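Fiber protein 2 (PDB 2VTW) forms the short fibre spikes of fowl adenovirus 1, whose trimeric C-terminal head, the part described here, probably attaches the virion to a host receptor. Local coordinates at residues G19-S24 and G31-Q36. Residues are numbered along the deposited sequence; the frame is centred on the assembly and turned at random. Where two conformers were deposited one is given.
Sequences GNFVSS and GSYFLQ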
ATOM      1  N   GLY A  19      18.078  -1.000 -18.094  1.00 31.96           N
ATOM      2  CA  GLY A  19      16.804  -0.311 -18.181  1.00 30.95           C
ATOM      3  C   GLY A  19      16.931   1.018 -18.892  1.00 30.24           C
ATOM      4  O   GLY A  19      17.927   1.716 -18.715  1.00 29.54           O
ATOM      5  N   ASN A  20      15.933   1.345 -19.716  1.00 29.67           N
ATOM      6  CA  ASN A  20      15.887   2.608 -20.450  0.50 29.96           C
ATOM      7  C   ASN A  20      14.849   3.513 -19.810  1.00 30.01           C
ATOM      8  O   ASN A  20      13.644   3.371 -20.066  1.00 30.27           O
ATOM      9  CB  ASN A  20      15.506   2.397 -21.926  0.50 30.01           C
ATOM     10  CG  ASN A  20      16.519   1.583 -22.693  0.50 30.20           C
ATOM     11  OD1 ASN A  20      17.720   1.663 -22.443  0.50 30.54           O
ATOM     12  ND2 ASN A  20      16.036   0.793 -23.649  0.50 32.63           N
ATOM     13  N   PHE A  21      15.305   4.447 -18.978  1.00 29.22           N
ATOM     14  CA  PHE A  21      14.410   5.332 -18.259  1.00 29.12           C
ATOM     15  C   PHE A  21      14.525   6.716 -18.863  1.00 29.02           C
ATOM     16  O   PHE A  21      15.503   7.022 -19.538  1.00 29.42           O
ATOM     17  CB  PHE A  21      14.769   5.317 -16.754  1.00 28.35           C
ATOM     18  CG  PHE A  21      14.902   3.914 -16.162  1.00 27.50           C
ATOM     19  CD1 PHE A  21      14.128   2.863 -16.628  1.00 25.48           C
ATOM     20  CD2 PHE A  21      15.781   3.665 -15.119  1.00 28.22           C
ATOM     21  CE1 PHE A  21      14.252   1.582 -16.111  1.00 26.93           C
ATOM     22  CE2 PHE A  21      15.895   2.387 -14.574  1.00 27.68           C
ATOM     23  CZ  PHE A  21      15.126   1.341 -15.074  1.00 27.68           C
ATOM     24  N   VAL A  22      13.538   7.562 -18.635  1.00 28.93           N
ATOM     25  CA  VAL A  22      13.562   8.875 -19.236  1.00 29.35           C
ATOM     26  C   VAL A  22      13.218   9.965 -18.224  1.00 30.04           C
ATOM     27  O   VAL A  22      12.277   9.807 -17.441  1.00 29.79           O
ATOM     28  CB  VAL A  22      12.580   8.951 -20.430  1.00 28.98           C
ATOM     29  CG1 VAL A  22      12.728  10.274 -21.155  1.00 27.63           C
ATOM     30  CG2 VAL A  22      12.789   7.778 -21.358  1.00 27.05           C
ATOM     31  N   SER A  23      13.979  11.064 -18.268  1.00 30.24           N
ATOM     32  CA  SER A  23      13.795  12.211 -17.390  1.00 30.97           C
ATOM     33  C   SER A  23      12.671  13.100 -17.904  1.00 31.51           C
ATOM     34  O   SER A  23      12.337  13.061 -19.091  1.00 31.61           O
ATOM     35  CB  SER A  23      15.089  13.035 -17.312  1.00 30.88           C
ATOM     36  OG  SER A  23      15.070  14.131 -18.237  1.00 32.60           O
ATOM     37  N   SER A  24      12.127  13.943 -17.034  1.00 32.16           N
ATOM     38  CA  SER A  24      11.034  14.843 -17.419  1.00 33.55           C
ATOM     39  C   SER A  24      11.412  15.867 -18.493  1.00 34.41           C
ATOM     40  O   SER A  24      10.534  16.563 -19.027  1.00 34.34           O
ATOM     41  CB  SER A  24      10.451  15.564 -16.199  1.00 33.37           C
ATOM     42  OG  SER A  24      11.446  16.273 -15.489  1.00 33.82           O
ATOM     43  N   GLY A  31      19.496   2.669 -16.040  1.00 31.07           N
ATOM     44  CA  GLY A  31      19.470   2.322 -14.625  1.00 29.79           C
ATOM     45  C   GLY A  31      19.286   0.839 -14.486  1.00 28.51           C
ATOM     46  O   GLY A  31      18.854   0.190 -15.431  1.00 28.41           O
ATOM     47  N   SER A  32      19.648   0.300 -13.321  1.00 27.19           N
ATOM     48  CA  SER A  32      19.381  -1.093 -12.996  1.00 26.68           C
ATOM     49  C   SER A  32      18.022  -1.195 -12.306  1.00 25.71           C
ATOM     50  O   SER A  32      17.478  -0.192 -11.838  1.00 25.59           O
ATOM     51  CB  SER A  32      20.481  -1.648 -12.095  1.00 26.45           C
ATOM     52  OG  SER A  32      21.760  -1.249 -12.599  1.00 28.69           O
ATOM     53  N   TYR A  33      17.473  -2.396 -12.248  1.00 24.87           N
ATOM     54  CA  TYR A  33      16.169  -2.584 -11.623  1.00 24.83           C
ATOM     55  C   TYR A  33      16.056  -4.017 -11.167  1.00 23.72           C
ATOM     56  O   TYR A  33      16.754  -4.909 -11.670  1.00 23.44           O
ATOM     57  CB  TYR A  33      15.025  -2.217 -12.584  1.00 25.62           C
ATOM     58  CG  TYR A  33      14.900  -3.214 -13.710  1.00 25.96           C
ATOM     59  CD1 TYR A  33      14.186  -4.387 -13.526  1.00 25.44           C
ATOM     60  CD2 TYR A  33      15.568  -3.026 -14.924  1.00 28.12           C
ATOM     61  CE1 TYR A  33      14.098  -5.348 -14.525  1.00 27.74           C
ATOM     62  CE2 TYR A  33      15.495  -4.010 -15.953  1.00 27.45           C
ATOM     63  CZ  TYR A  33      14.749  -5.157 -15.730  1.00 27.09           C
ATOM     64  OH  TYR A  33      14.639  -6.144 -16.674  1.00 27.73           O
ATOM     65  N   PHE A  34      15.186  -4.240 -10.189  1.00 22.17           N
ATOM     66  CA  PHE A  34      14.756  -5.566  -9.874  1.00 20.37           C
ATOM     67  C   PHE A  34      13.236  -5.537  -9.713  1.00 20.47           C
ATOM     68  O   PHE A  34      12.697  -4.775  -8.895  1.00 20.23           O
ATOM     69  CB  PHE A  34      15.462  -6.054  -8.633  1.00 19.95           C
ATOM     70  CG  PHE A  34      15.373  -7.531  -8.441  1.00 20.80           C
ATOM     71  CD1 PHE A  34      15.676  -8.407  -9.481  1.00 21.51           C
ATOM     72  CD2 PHE A  34      14.990  -8.065  -7.238  1.00 21.04           C
ATOM     73  CE1 PHE A  34      15.603  -9.765  -9.317  1.00 18.61           C
ATOM     74  CE2 PHE A  34      14.908  -9.446  -7.076  1.00 20.47           C
ATOM     75  CZ  PHE A  34      15.211 -10.284  -8.136  1.00 20.14           C
ATOM     76  N   LEU A  35      12.569  -6.366 -10.517  1.00 19.85           N
ATOM     77  CA  LEU A  35      11.107  -6.405 -10.671  1.00 19.35           C
ATOM     78  C   LEU A  35      10.615  -7.783 -10.265  1.00 18.88           C
ATOM     79  O   LEU A  35      11.074  -8.794 -10.804  1.00 19.77           O
ATOM     80  CB  LEU A  35      10.751  -6.152 -12.138  1.00 20.09           C
ATOM     81  CG  LEU A  35       9.297  -6.341 -12.581  1.00 20.17           C
ATOM     82  CD1 LEU A  35       8.394  -5.358 -11.787  1.00 17.47           C
ATOM     83  CD2 LEU A  35       9.156  -6.122 -14.113  1.00 20.40           C
ATOM     84  N   GLN A  36       9.725  -7.846  -9.280  1.00 18.14           N
ATOM     85  CA  GLN A  36       9.159  -9.109  -8.818  1.00 18.28           C
ATOM     86  C   GLN A  36       7.661  -8.892  -8.745  1.00 19.40           C
ATOM     87  O   GLN A  36       7.203  -8.025  -7.983  1.00 19.41           O
ATOM     88  CB  GLN A  36       9.716  -9.479  -7.448  1.00 18.41           C
ATOM     89  CG  GLN A  36      11.219  -9.862  -7.470  1.00 18.61           C
ATOM     90  CD  GLN A  36      11.828  -9.975  -6.099  1.00 19.09           C
ATOM     91  OE1 GLN A  36      12.160  -8.960  -5.496  1.00 22.01           O
ATOM     92  NE2 GLN A  36      11.971 -11.203  -5.587  1.00 16.83           N
TER
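The carbonyl oxygen of Gly19 takes two donors: Gly31 N across the contact, at 3.2 Å, and the side-chain amide ND2 of Asn30. In return, Gly19 N binds Gly31 O at 3.0 Å, so the two glycines form an antiparallel hydrogen-bonded pair in the β-hairpin of strands 4-23 and 28-40, deep inside the fibre head. The short segments share this one bridge and run at 112° to each other; pairing continues toward the turn through Phe21 with Phe29. The Phe21 ring lies over the glycine pair. Its CG lies beside the backbone N and anti to the carbonyl carbon (chi1 -50°), which swings the ring back across the two glycines. Phe21 CE2 rests 3.6 Å from Gly31 CA, close against a residue that has no side chain. Gly19 C sits 3.9 Å above the plane of the Phe21 ring, off-centre, near the ring's border, while Ser32 O approaches the ring edge. Val74 and Val50, from strands 71-76 and 43-53, also pack against Phe21. Tyr33 brings CD2 to 4.4 Å from Gly19 CA, and its OH is held by hydrogen bonds to Ser9 OG and Gly89 N. Near the plane of the Phe21 ring, Phe21 CZ meets Tyr33 CB at 4.3 Å.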